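Local coordinates for protein fimbrial subunit type 1 (Actinomyces oris, PDB 3UXF) that forms, as the major fimbrial subunit, the building block of surface fimbriae on a Gram-positive oral bacterium, at residues Thr43-His48 against Val157-Thr162; Thr181-Asp186 against Asn291-Leu296; Asp257-Thr262 against Thr272-Glu277; Tyr353-Leu358 against Ile422-Ala427. All blocks are in the same frame, centred on the assembly; numbering follows the deposited sequence.

The four contacts are spread along an elongated pilin subunit. Interaction 1 lies in the N-terminal D1 domain and interaction 4 in the prealbumin-like C-terminal domain, on opposite sides of the chain's centre with about 59 Å between their centres. Interactions 2 and 3 sit between them. Interaction 3 is nested inside the chain loop that interaction 2 closes; their centres are about 19 Å apart, and they touch where Leu-296 CD2 packs on Leu-275 CD1 at 4.0 Å. Interactions 3 and 4, about 37 Å apart between centres, both belong to one connected sheet that includes the long strand 344-362. Interaction 1 lies beside a calcium ion, which is about 4 Å from the side chain of Thr-43.

Interaction 1 (Thr43-His48 against Val157-Thr162); sequences TTLTVH and VTLPMT
Leu-159 reaches across to Thr-43 with its first side-chain atom: Leu-159 CB lies 3.9 Å from Thr-43 CG2. Next along, Leu-159 CG comes to 4.2 Å from Thr-43 CB, and the two side chains pass at a slant. At the tip, Leu-159 CD1 rests 3.9 Å from Thr-44 O and meets the methyl Leu-45 CD1 at 4.3 Å. With chi1 at -82°, CG stands beside the backbone N and opposite the carbonyl carbon, and this carries the isobutyl group over to the 43-48 strand. Further along, Leu-45 and Val-157 meet tip to tip, Leu-45 CD2 to Val-157 CG1 4.0 Å; Val-140 and Tyr-138 of strand 136-144 pack around them. The axes of 44-48 and 157-159 approach to 8.5 Å; the strands they belong to lie in two different sheets of the D1 domain, stacked as a beta sandwich. Thr-43 turns its methyl to Leu-159. No hydrogen bond joins the two segments: the sheets are held here by apolar packing of methyl and methylene groups, with the hydroxyl and backbone N of Thr-43 bonded to the calcium ligands Thr-133 and Asp-130.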
loop_
_atom_site.group_PDB
_atom_site.type_symbol
_atom_site.label_atom_id
_atom_site.label_comp_id
_atom_site.label_asym_id
_atom_site.label_seq_id
_atom_site.Cartn_x
_atom_site.Cartn_y
_atom_site.Cartn_z
ATOM N N THR A 43 16.385 -0.494 -38.556
ATOM C CA THR A 43 15.391 -0.073 -37.562
ATOM C C THR A 43 15.807 -0.534 -36.190
ATOM O O THR A 43 16.543 -1.507 -36.051
ATOM C CB THR A 43 14.009 -0.688 -37.842
ATOM O OG1 THR A 43 14.130 -2.099 -38.019
ATOM C CG2 THR A 43 13.325 -0.042 -39.083
ATOM N N THR A 44 15.298 0.146 -35.154
ATOM C CA THR A 44 15.385 -0.393 -33.793
ATOM C C THR A 44 14.092 -0.065 -33.063
ATOM O O THR A 44 13.387 0.878 -33.439
ATOM C CB THR A 44 16.584 0.169 -32.963
ATOM O OG1 THR A 44 16.459 1.581 -32.850
ATOM C CG2 THR A 44 17.953 -0.152 -33.638
ATOM N N LEU A 45 13.785 -0.860 -32.033
ATOM C CA LEU A 45 12.617 -0.610 -31.191
ATOM C C LEU A 45 13.100 -0.697 -29.752
ATOM O O LEU A 45 13.602 -1.733 -29.374
ATOM C CB LEU A 45 11.545 -1.666 -31.437
ATOM C CG LEU A 45 10.385 -1.580 -30.437
ATOM C CD1 LEU A 45 9.688 -0.223 -30.496
ATOM C CD2 LEU A 45 9.398 -2.748 -30.682
ATOM N N THR A 46 12.932 0.361 -28.967
ATOM C CA THR A 46 13.423 0.372 -27.584
ATOM C C THR A 46 12.217 0.556 -26.682
ATOM O O THR A 46 11.533 1.575 -26.755
ATOM C CB THR A 46 14.406 1.514 -27.373
ATOM O OG1 THR A 46 15.528 1.314 -28.246
ATOM C CG2 THR A 46 14.950 1.501 -25.923
ATOM N N VAL A 47 11.921 -0.457 -25.874
ATOM C CA VAL A 47 10.776 -0.401 -24.950
ATOM C C VAL A 47 11.311 -0.040 -23.558
ATOM O O VAL A 47 12.236 -0.686 -23.089
ATOM C CB VAL A 47 10.087 -1.785 -24.925
ATOM C CG1 VAL A 47 8.802 -1.786 -24.034
ATOM C CG2 VAL A 47 9.720 -2.212 -26.357
ATOM N N HIS A 48 10.760 1.017 -22.956
ATOM C CA HIS A 48 11.221 1.500 -21.650
ATOM C C HIS A 48 10.249 0.980 -20.579
ATOM O O HIS A 48 9.086 1.381 -20.565
ATOM C CB HIS A 48 11.208 3.019 -21.647
ATOM C CG HIS A 48 12.226 3.635 -22.561
ATOM N ND1 HIS A 48 13.343 4.300 -22.099
ATOM C CD2 HIS A 48 12.300 3.676 -23.917
ATOM C CE1 HIS A 48 14.063 4.719 -23.124
ATOM N NE2 HIS A 48 13.451 4.353 -24.236
ATOM N N VAL A 157 3.090 -1.039 -32.554
ATOM C CA VAL A 157 4.020 0.005 -32.932
ATOM C C VAL A 157 4.373 -0.170 -34.408
ATOM O O VAL A 157 4.320 -1.295 -34.925
ATOM C CB VAL A 157 5.268 -0.061 -32.051
ATOM C CG1 VAL A 157 6.075 -1.325 -32.301
ATOM C CG2 VAL A 157 6.101 1.202 -32.191
ATOM N N THR A 158 4.678 0.926 -35.098
ATOM C CA THR A 158 5.182 0.830 -36.456
ATOM C C THR A 158 6.653 1.259 -36.486
ATOM O O THR A 158 7.038 2.195 -35.778
ATOM C CB THR A 158 4.374 1.704 -37.454
ATOM O OG1 THR A 158 4.426 3.102 -37.127
ATOM C CG2 THR A 158 2.915 1.298 -37.445
ATOM N N LEU A 159 7.442 0.579 -37.308
ATOM C CA LEU A 159 8.801 1.012 -37.631
ATOM C C LEU A 159 8.800 1.248 -39.120
ATOM O O LEU A 159 8.643 0.299 -39.889
ATOM C CB LEU A 159 9.764 -0.132 -37.377
ATOM C CG LEU A 159 10.289 -0.433 -35.966
ATOM C CD1 LEU A 159 9.712 0.363 -34.746
ATOM C CD2 LEU A 159 10.587 -1.928 -35.705
ATOM N N PRO A 160 8.979 2.503 -39.570
ATOM C CA PRO A 160 9.153 3.729 -38.784
ATOM C C PRO A 160 7.825 4.310 -38.320
ATOM O O PRO A 160 6.742 3.792 -38.650
ATOM C CB PRO A 160 9.793 4.688 -39.796
ATOM C CG PRO A 160 9.130 4.268 -41.125
ATOM C CD PRO A 160 8.955 2.768 -41.022
ATOM N N MET A 161 7.919 5.393 -37.545
ATOM C CA MET A 161 6.808 6.249 -37.174
ATOM C C MET A 161 7.100 7.581 -37.792
ATOM O O MET A 161 8.268 7.925 -37.965
ATOM C CB MET A 161 6.807 6.486 -35.647
ATOM C CG MET A 161 6.192 5.367 -34.865
ATOM S SD MET A 161 6.203 5.863 -33.135
ATOM C CE MET A 161 5.045 7.215 -33.205
ATOM N N THR A 162 6.061 8.358 -38.058
ATOM C CA THR A 162 6.243 9.730 -38.482
ATOM C C THR A 162 6.507 10.522 -37.205
ATOM O O THR A 162 5.721 10.460 -36.267
ATOM C CB THR A 162 4.993 10.278 -39.186
ATOM O OG1 THR A 162 4.827 9.618 -40.444
ATOM C CG2 THR A 162 5.120 11.774 -39.422
#

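Interaction 2 (Thr181-Asp186 against Asn291-Leu296); sequences TLSGVD and NGETKL
Lys-295 brings its ammonium group up to the backbone at Ser-183 and Gly-184, where NZ gives a weak hydrogen bond to Gly-184 O at 3.3 Å. Ser-183 OG is nearer still, 3.0 Å from Lys-295 NZ and 3.1 Å from Gly-292 O, and the side chain of Glu-293 folds back at chi2 and brings OE2 near the same hydroxyl. Ser-183 OG and Lys-295 NZ both also hydrogen-bond Ser-208 OG. Two waters fill in the shell. Water 1 accepts from Ser-183 N and donates to Gly-292 O; water 2 accepts from Lys-295 NZ at 2.9 Å and donates to Asp-186 OD2. Those opposite charges, Asp-186 OD2 and Lys-295 NZ, are 4.7 Å apart and not in direct contact, and the water lies between them. The lysine gets there by running fully extended to CE and then turning only at its last bond (chi4 -114°). The reach spans strand 201-208, which carries Ser-208 and lies between 185-190 and 295-302 in their antiparallel sheet. Gly-292 lies inside a type I turn from Asn-291 to Thr-294, closed by Thr-294 N to Asn-291 O at 3.0 Å. An Asx turn reinforces it, Asn-291 OD1 taking the Glu-293 N-H at 2.7 Å, and Thr-294 OG1 accepts from Asn-291 N in a nearly straight bond (169°). Together these bonds fix where the Gly-292 carbonyl points. On the other segment, Thr-181 is tied to Pro-151, and Gly-184 N is held by Ser-208 OG.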
loop_
_atom_site.group_PDB
_atom_site.type_symbol
_atom_site.label_atom_id
_atom_site.label_comp_id
_atom_site.label_asym_id
_atom_site.label_seq_id
_atom_site.Cartn_x
_atom_site.Cartn_y
_atom_site.Cartn_z
ATOM N N THR A 181 -0.964 -2.001 -16.857
ATOM C CA THR A 181 -2.331 -2.478 -16.913
ATOM C C THR A 181 -3.112 -2.159 -15.656
ATOM O O THR A 181 -4.345 -2.155 -15.687
ATOM C CB THR A 181 -2.383 -4.008 -17.048
ATOM O OG1 THR A 181 -1.580 -4.615 -16.027
ATOM C CG2 THR A 181 -1.871 -4.437 -18.423
ATOM N N LEU A 182 -2.401 -1.945 -14.562
ATOM C CA LEU A 182 -3.061 -1.660 -13.279
ATOM C C LEU A 182 -2.504 -0.387 -12.714
ATOM O O LEU A 182 -1.294 -0.199 -12.679
ATOM C CB LEU A 182 -2.799 -2.794 -12.267
ATOM C CG LEU A 182 -3.230 -4.192 -12.715
ATOM C CD1 LEU A 182 -2.814 -5.250 -11.686
ATOM C CD2 LEU A 182 -4.745 -4.288 -12.959
ATOM N N SER A 183 -3.382 0.482 -12.225
ATOM C CA SER A 183 -2.954 1.757 -11.695
ATOM C C SER A 183 -2.298 1.661 -10.337
ATOM O O SER A 183 -1.555 2.558 -9.951
ATOM C CB SER A 183 -4.130 2.721 -11.639
ATOM O OG SER A 183 -5.195 2.136 -10.908
ATOM N N GLY A 184 -2.563 0.586 -9.595
ATOM C CA GLY A 184 -1.852 0.423 -8.345
ATOM C C GLY A 184 -2.523 -0.451 -7.305
ATOM O O GLY A 184 -3.673 -0.877 -7.468
ATOM N N VAL A 185 -1.763 -0.735 -6.258
ATOM C CA VAL A 185 -2.277 -1.416 -5.089
ATOM C C VAL A 185 -1.803 -0.604 -3.904
ATOM O O VAL A 185 -0.679 -0.101 -3.898
ATOM C CB VAL A 185 -1.791 -2.865 -5.002
ATOM C CG1 VAL A 185 -2.284 -3.671 -6.226
ATOM C CG2 VAL A 185 -0.272 -2.925 -4.884
ATOM N N ASP A 186 -2.637 -0.491 -2.872
ATOM C CA ASP A 186 -2.319 0.390 -1.772
ATOM C C ASP A 186 -2.882 -0.178 -0.485
ATOM O O ASP A 186 -3.874 -0.912 -0.525
ATOM C CB ASP A 186 -2.966 1.760 -2.009
ATOM C CG ASP A 186 -2.346 2.486 -3.209
ATOM O OD1 ASP A 186 -1.248 3.078 -3.036
ATOM O OD2 ASP A 186 -2.938 2.463 -4.327
ATOM N N ASN A 291 -13.539 2.464 -14.924
ATOM C CA ASN A 291 -12.264 2.908 -15.429
ATOM C C ASN A 291 -11.195 2.410 -14.484
ATOM O O ASN A 291 -11.468 1.546 -13.640
ATOM C CB ASN A 291 -12.242 4.431 -15.539
ATOM C CG ASN A 291 -12.451 5.105 -14.212
ATOM O OD1 ASN A 291 -12.134 4.540 -13.180
ATOM N ND2 ASN A 291 -13.003 6.317 -14.225
ATOM N N GLY A 292 -10.002 2.967 -14.621
ATOM C CA GLY A 292 -8.854 2.554 -13.835
ATOM C C GLY A 292 -8.991 2.763 -12.342
ATOM O O GLY A 292 -8.198 2.205 -11.557
ATOM N N GLU A 293 -9.958 3.573 -11.927
ATOM C CA GLU A 293 -10.152 3.822 -10.503
ATOM C C GLU A 293 -11.297 3.006 -9.901
ATOM O O GLU A 293 -11.656 3.187 -8.732
ATOM C CB GLU A 293 -10.301 5.318 -10.210
ATOM C CG GLU A 293 -9.057 6.136 -10.604
ATOM C CD GLU A 293 -7.751 5.590 -10.009
ATOM O OE1 GLU A 293 -7.602 5.598 -8.768
ATOM O OE2 GLU A 293 -6.868 5.149 -10.780
ATOM N N THR A 294 -11.842 2.082 -10.689
ATOM C CA THR A 294 -12.792 1.091 -10.190
ATOM C C THR A 294 -11.946 -0.004 -9.572
ATOM O O THR A 294 -11.207 -0.677 -10.288
ATOM C CB THR A 294 -13.571 0.518 -11.356
ATOM O OG1 THR A 294 -14.244 1.607 -12.021
ATOM C CG2 THR A 294 -14.582 -0.510 -10.888
ATOM N N LYS A 295 -12.012 -0.164 -8.245
ATOM C CA LYS A 295 -11.008 -0.980 -7.529
ATOM C C LYS A 295 -11.691 -1.862 -6.513
ATOM O O LYS A 295 -12.829 -1.581 -6.096
ATOM C CB LYS A 295 -10.031 -0.070 -6.806
ATOM C CG LYS A 295 -9.104 0.649 -7.808
ATOM C CD LYS A 295 -8.069 1.448 -7.088
ATOM C CE LYS A 295 -7.150 2.147 -8.080
ATOM N NZ LYS A 295 -5.755 1.636 -8.025
ATOM N N LEU A 296 -11.017 -2.927 -6.088
ATOM C CA LEU A 296 -11.531 -3.683 -4.924
ATOM C C LEU A 296 -11.015 -3.022 -3.652
ATOM O O LEU A 296 -9.879 -2.593 -3.576
ATOM C CB LEU A 296 -11.116 -5.168 -4.956
ATOM C CG LEU A 296 -12.022 -6.084 -4.095
ATOM C CD1 LEU A 296 -13.362 -6.361 -4.711
ATOM C CD2 LEU A 296 -11.313 -7.395 -3.765
HETATM O O HOH W 1 -6.286 0.102 -12.855
HETATM O O HOH W 2 -5.060 1.365 -5.228
#

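Interaction 3 (Asp257-Thr262 against Thr272-Glu277); sequences DYTLIT and TIQLTE
Ile-261 and Thr-272 exchange both of their backbone hydrogen bonds, N to O at 2.8 Å each way. Thr-259 N to Gln-274 O and Gln-274 N to Thr-259 O form the next pair, both 3.0 Å. A fifth bond follows past the end of the ladder, Thr-276 N to Asp-257 O at 2.9 Å, with the donor above the carbonyl plane instead of on a lone pair. Water 3 adds a link at the other end, donating to Ile-261 O and accepting from Thr-272 OG1, which also hydrogen-bonds Trp-330. On one face the Ile-261 tip crosses the Gln-274 amide, Ile-261 CD1 lying 3.8 Å from Gln-274 OE1, while Gln-274 NE2 is held by Glu-224. On the other face Ile-273 is the hub: Ile-273 CD1 meets Leu-260 CD1 at 3.9 Å and Ile-273 CG2 lies 4.0 Å from Tyr-258 CB. Val-242 of strand 241-245 covers Tyr-258 and Ile-273 there. Leu-275 CD1 also touches Tyr-258 CB. Beyond the ladder, Thr-276 OG1, between backbone N and carbonyl carbon (chi1 60°), caps Gly-279 N and also hydrogen-bonds Thr-256 O. It is an antiparallel beta hairpin whose second strand leads straight into the N-capped helix 277-288.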
loop_
_atom_site.group_PDB
_atom_site.type_symbol
_atom_site.label_atom_id
_atom_site.label_comp_id
_atom_site.label_asym_id
_atom_site.label_seq_id
_atom_site.Cartn_x
_atom_site.Cartn_y
_atom_site.Cartn_z
ATOM N N ASP A 257 -19.719 -13.789 -3.042
ATOM C CA ASP A 257 -18.781 -13.055 -3.880
ATOM C C ASP A 257 -17.307 -13.287 -3.532
ATOM O O ASP A 257 -16.416 -13.098 -4.369
ATOM C CB ASP A 257 -19.073 -11.561 -3.781
ATOM C CG ASP A 257 -20.460 -11.215 -4.306
ATOM O OD1 ASP A 257 -20.826 -11.703 -5.401
ATOM O OD2 ASP A 257 -21.177 -10.442 -3.648
ATOM N N TYR A 258 -17.066 -13.630 -2.274
ATOM C CA TYR A 258 -15.683 -13.892 -1.865
ATOM C C TYR A 258 -15.673 -14.800 -0.672
ATOM O O TYR A 258 -16.696 -14.989 -0.006
ATOM C CB TYR A 258 -14.963 -12.581 -1.479
ATOM C CG TYR A 258 -15.563 -11.891 -0.274
ATOM C CD1 TYR A 258 -15.127 -12.189 1.011
ATOM C CD2 TYR A 258 -16.594 -10.956 -0.415
ATOM C CE1 TYR A 258 -15.666 -11.555 2.119
ATOM C CE2 TYR A 258 -17.142 -10.325 0.678
ATOM C CZ TYR A 258 -16.694 -10.645 1.940
ATOM O OH TYR A 258 -17.257 -10.008 3.017
ATOM N N THR A 259 -14.530 -15.416 -0.391
ATOM C CA THR A 259 -14.363 -16.087 0.896
ATOM C C THR A 259 -13.048 -15.618 1.535
ATOM O O THR A 259 -12.056 -15.374 0.807
ATOM C CB THR A 259 -14.431 -17.643 0.761
ATOM O OG1 THR A 259 -13.138 -18.186 0.543
ATOM C CG2 THR A 259 -15.258 -18.071 -0.415
ATOM N N LEU A 260 -13.059 -15.484 2.867
ATOM C CA LEU A 260 -11.868 -15.130 3.636
ATOM C C LEU A 260 -11.203 -16.429 4.059
ATOM O O LEU A 260 -11.866 -17.290 4.644
ATOM C CB LEU A 260 -12.205 -14.336 4.903
ATOM C CG LEU A 260 -11.037 -14.129 5.889
ATOM C CD1 LEU A 260 -9.884 -13.275 5.355
ATOM C CD2 LEU A 260 -11.549 -13.468 7.185
ATOM N N ILE A 261 -9.925 -16.583 3.723
ATOM C CA ILE A 261 -9.155 -17.765 4.132
ATOM C C ILE A 261 -7.975 -17.329 4.981
ATOM O O ILE A 261 -7.113 -16.617 4.473
ATOM C CB ILE A 261 -8.648 -18.514 2.904
ATOM C CG1 ILE A 261 -9.835 -18.835 1.996
ATOM C CG2 ILE A 261 -7.869 -19.788 3.299
ATOM C CD1 ILE A 261 -9.412 -19.129 0.579
ATOM N N THR A 262 -7.916 -17.716 6.259
ATOM C CA THR A 262 -6.743 -17.370 7.058
ATOM C C THR A 262 -5.906 -18.604 7.327
ATOM O O THR A 262 -6.400 -19.741 7.249
ATOM C CB THR A 262 -7.066 -16.712 8.420
ATOM O OG1 THR A 262 -7.926 -17.569 9.198
ATOM C CG2 THR A 262 -7.771 -15.384 8.220
ATOM N N THR A 272 -6.329 -14.248 3.151
ATOM C CA THR A 272 -6.569 -14.037 1.729
ATOM C C THR A 272 -8.056 -13.782 1.520
ATOM O O THR A 272 -8.912 -14.551 2.007
ATOM C CB THR A 272 -6.209 -15.297 0.928
ATOM O OG1 THR A 272 -4.814 -15.572 1.106
ATOM C CG2 THR A 272 -6.463 -15.076 -0.568
ATOM N N ILE A 273 -8.375 -12.710 0.796
ATOM C CA ILE A 273 -9.726 -12.527 0.285
ATOM C C ILE A 273 -9.696 -13.040 -1.143
ATOM O O ILE A 273 -8.962 -12.522 -1.981
ATOM C CB ILE A 273 -10.173 -11.041 0.338
ATOM C CG1 ILE A 273 -10.326 -10.554 1.777
ATOM C CG2 ILE A 273 -11.464 -10.818 -0.480
ATOM C CD1 ILE A 273 -11.453 -11.156 2.541
ATOM N N GLN A 274 -10.441 -14.106 -1.384
ATOM C CA GLN A 274 -10.448 -14.775 -2.680
ATOM C C GLN A 274 -11.814 -14.570 -3.316
ATOM O O GLN A 274 -12.816 -14.986 -2.761
ATOM C CB GLN A 274 -10.155 -16.261 -2.446
ATOM C CG GLN A 274 -10.185 -17.164 -3.701
ATOM C CD GLN A 274 -10.095 -18.630 -3.273
ATOM O OE1 GLN A 274 -11.081 -19.203 -2.808
ATOM N NE2 GLN A 274 -8.885 -19.205 -3.344
ATOM N N LEU A 275 -11.854 -13.887 -4.458
ATOM C CA LEU A 275 -13.138 -13.698 -5.130
ATOM C C LEU A 275 -13.625 -15.065 -5.671
ATOM O O LEU A 275 -12.820 -15.866 -6.185
ATOM C CB LEU A 275 -12.955 -12.704 -6.260
ATOM C CG LEU A 275 -13.371 -11.240 -6.074
ATOM C CD1 LEU A 275 -13.465 -10.662 -4.650
ATOM C CD2 LEU A 275 -12.779 -10.274 -7.083
ATOM N N THR A 276 -14.921 -15.328 -5.556
ATOM C CA THR A 276 -15.545 -16.524 -6.146
ATOM C C THR A 276 -15.786 -16.286 -7.633
ATOM O O THR A 276 -15.506 -15.205 -8.158
ATOM C CB THR A 276 -16.924 -16.766 -5.516
ATOM O OG1 THR A 276 -17.731 -15.614 -5.771
ATOM C CG2 THR A 276 -16.829 -16.971 -4.006
ATOM N N GLU A 277 -16.322 -17.287 -8.327
ATOM C CA GLU A 277 -16.651 -17.084 -9.730
ATOM C C GLU A 277 -17.605 -15.864 -9.886
ATOM O O GLU A 277 -17.377 -14.996 -10.746
ATOM C CB GLU A 277 -17.266 -18.356 -10.328
ATOM C CG GLU A 277 -17.816 -18.086 -11.721
ATOM C CD GLU A 277 -18.114 -19.339 -12.499
ATOM O OE1 GLU A 277 -18.342 -20.399 -11.881
ATOM O OE2 GLU A 277 -18.108 -19.252 -13.744
HETATM O O HOH W 3 -4.526 -17.044 3.420
#

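Interaction 4 (Tyr353-Leu358 against Ile422-Ala427); sequences YGKVIL and INYLRA. Unlike the reference sequence in segment 353-358: Ile-357 (reference Val).
Gly-354 pairs with Leu-425 and Val-356 with Ile-422 as antiparallel hydrogen-bonded pairs, and between them one residue, Lys-355, faces two, Asn-423 and Tyr-424. The segment axes make 135°. This is a beta bulge, and the peptide bond inside it, before Tyr-424, is cis; Asn-423 CB sits 3.3 Å above the Tyr-424 ring plane, over its centre. Lys-355 runs alongside Asn-423 and folds over at its end (chi3 -48°, chi4 -78°), which places Lys-355 NZ 3.0 Å from Asn-423 OD1, above the amide plane. Glu-421 binds the same ammonium group in a salt bridge and also takes Asn-423 ND2. Water 4 joins Lys-355 NZ to the hydroxyl of Tyr-424, 2.6 Å from OH, while Gly-354 O lies at the edge of the Tyr-424 ring. At the far end, Tyr-353 lays one ring face against the aliphatic part of Arg-426: Arg-426 CG stands 3.9 Å from the ring centroid in a CH-pi contact, and Arg-426 CB is 3.6 Å from Tyr-353 CE2. The guanidinium leads away from the ring, to Tyr-430 O, and Tyr-353 OH to Ala-194 O. On the opposite face, Val-356 CG2 touches Leu-425 CD1 at 4.1 Å and Leu-358 CD1 meets Ile-422 CD1 at 4.2 Å. Val-379, Leu-447 and Phe-465, from strands of the facing sheet, close over this apolar row. A bulged strand pair with one face turned into the core of a beta sandwich fits the prealbumin-like domain in which it lies.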
loop_
_atom_site.group_PDB
_atom_site.type_symbol
_atom_site.label_atom_id
_atom_site.label_comp_id
_atom_site.label_asym_id
_atom_site.label_seq_id
_atom_site.Cartn_x
_atom_site.Cartn_y
_atom_site.Cartn_z
ATOM N N TYR A 353 4.044 2.491 18.538
ATOM C CA TYR A 353 3.609 2.601 19.932
ATOM C C TYR A 353 4.822 2.650 20.836
ATOM O O TYR A 353 5.781 1.885 20.657
ATOM C CB TYR A 353 2.730 1.379 20.324
ATOM C CG TYR A 353 1.321 1.421 19.793
ATOM C CD1 TYR A 353 1.010 0.911 18.532
ATOM C CD2 TYR A 353 0.303 2.019 20.527
ATOM C CE1 TYR A 353 -0.286 0.982 18.020
ATOM C CE2 TYR A 353 -0.990 2.087 20.041
ATOM C CZ TYR A 353 -1.284 1.571 18.793
ATOM O OH TYR A 353 -2.563 1.606 18.293
ATOM N N GLY A 354 4.782 3.558 21.810
ATOM C CA GLY A 354 5.912 3.718 22.718
ATOM C C GLY A 354 5.582 3.464 24.180
ATOM O O GLY A 354 4.456 3.630 24.642
ATOM N N LYS A 355 6.595 3.046 24.921
ATOM C CA LYS A 355 6.510 2.928 26.378
ATOM C C LYS A 355 6.736 4.277 27.012
ATOM O O LYS A 355 7.586 5.029 26.540
ATOM C CB LYS A 355 7.626 1.979 26.827
ATOM C CG LYS A 355 7.790 1.925 28.354
ATOM C CD LYS A 355 8.926 0.955 28.816
ATOM C CE LYS A 355 8.836 -0.402 28.126
ATOM N NZ LYS A 355 7.786 -1.252 28.741
ATOM N N VAL A 356 5.985 4.603 28.067
ATOM C CA VAL A 356 6.269 5.781 28.868
ATOM C C VAL A 356 6.709 5.296 30.234
ATOM O O VAL A 356 6.051 4.443 30.825
ATOM C CB VAL A 356 5.007 6.650 29.033
ATOM C CG1 VAL A 356 5.261 7.774 29.997
ATOM C CG2 VAL A 356 4.571 7.184 27.636
ATOM N N ILE A 357 7.834 5.804 30.734
ATOM C CA ILE A 357 8.207 5.520 32.127
ATOM C C ILE A 357 7.972 6.785 32.931
ATOM O O ILE A 357 8.598 7.813 32.643
ATOM C CB ILE A 357 9.675 5.079 32.272
ATOM C CG1 ILE A 357 9.901 3.784 31.509
ATOM C CG2 ILE A 357 9.982 4.814 33.729
ATOM C CD1 ILE A 357 11.398 3.374 31.386
ATOM N N LEU A 358 7.054 6.728 33.899
ATOM C CA LEU A 358 6.719 7.892 34.698
ATOM C C LEU A 358 7.502 7.769 35.996
ATOM O O LEU A 358 7.349 6.776 36.715
ATOM C CB LEU A 358 5.210 7.886 34.945
ATOM C CG LEU A 358 4.552 9.088 35.629
ATOM C CD1 LEU A 358 3.019 8.931 35.530
ATOM C CD2 LEU A 358 4.946 9.201 37.083
ATOM N N ILE A 422 3.692 3.112 31.565
ATOM C CA ILE A 422 2.423 3.232 30.864
ATOM C C ILE A 422 2.672 2.631 29.478
ATOM O O ILE A 422 3.341 3.234 28.615
ATOM C CB ILE A 422 1.978 4.690 30.783
ATOM C CG1 ILE A 422 1.817 5.249 32.215
ATOM C CG2 ILE A 422 0.677 4.782 30.006
ATOM C CD1 ILE A 422 1.481 6.707 32.259
ATOM N N ASN A 423 2.176 1.406 29.285
ATOM C CA ASN A 423 2.470 0.632 28.084
ATOM C C ASN A 423 1.202 0.301 27.342
ATOM O O ASN A 423 0.392 -0.447 27.894
ATOM C CB ASN A 423 3.071 -0.722 28.479
ATOM C CG ASN A 423 4.390 -0.602 29.229
ATOM O OD1 ASN A 423 5.184 0.320 28.966
ATOM N ND2 ASN A 423 4.641 -1.520 30.125
ATOM N N TYR A 424 0.984 0.772 26.113
ATOM C CA TYR A 424 1.871 1.640 25.354
ATOM C C TYR A 424 0.994 2.671 24.650
ATOM O O TYR A 424 -0.195 2.442 24.457
ATOM C CB TYR A 424 2.625 0.829 24.301
ATOM C CG TYR A 424 3.339 -0.380 24.853
ATOM C CD1 TYR A 424 4.653 -0.292 25.282
ATOM C CD2 TYR A 424 2.701 -1.606 24.949
ATOM C CE1 TYR A 424 5.310 -1.386 25.790
ATOM C CE2 TYR A 424 3.353 -2.710 25.461
ATOM C CZ TYR A 424 4.660 -2.592 25.880
ATOM O OH TYR A 424 5.325 -3.677 26.391
ATOM N N LEU A 425 1.586 3.796 24.259
ATOM C CA LEU A 425 0.845 4.861 23.594
ATOM C C LEU A 425 1.335 5.105 22.171
ATOM O O LEU A 425 2.533 5.126 21.918
ATOM C CB LEU A 425 0.949 6.159 24.397
ATOM C CG LEU A 425 0.050 6.273 25.627
ATOM C CD1 LEU A 425 0.610 7.290 26.606
ATOM C CD2 LEU A 425 -1.362 6.638 25.220
ATOM N N ARG A 426 0.395 5.291 21.251
ATOM C CA ARG A 426 0.734 5.564 19.860
ATOM C C ARG A 426 1.412 6.922 19.758
ATOM O O ARG A 426 1.019 7.865 20.431
ATOM C CB ARG A 426 -0.521 5.543 18.987
ATOM C CG ARG A 426 -0.298 5.016 17.571
ATOM C CD ARG A 426 -1.199 5.725 16.567
ATOM N NE ARG A 426 -1.032 7.167 16.671
ATOM C CZ ARG A 426 -1.962 8.000 17.117
ATOM N NH1 ARG A 426 -3.153 7.541 17.479
ATOM N NH2 ARG A 426 -1.701 9.295 17.199
ATOM N N ALA A 427 2.432 7.017 18.912
ATOM C CA ALA A 427 3.161 8.265 18.744
ATOM C C ALA A 427 2.222 9.398 18.351
ATOM O O ALA A 427 1.338 9.213 17.524
ATOM C CB ALA A 427 4.250 8.100 17.700
HETATM O O HOH W 4 7.648 -3.884 27.634
#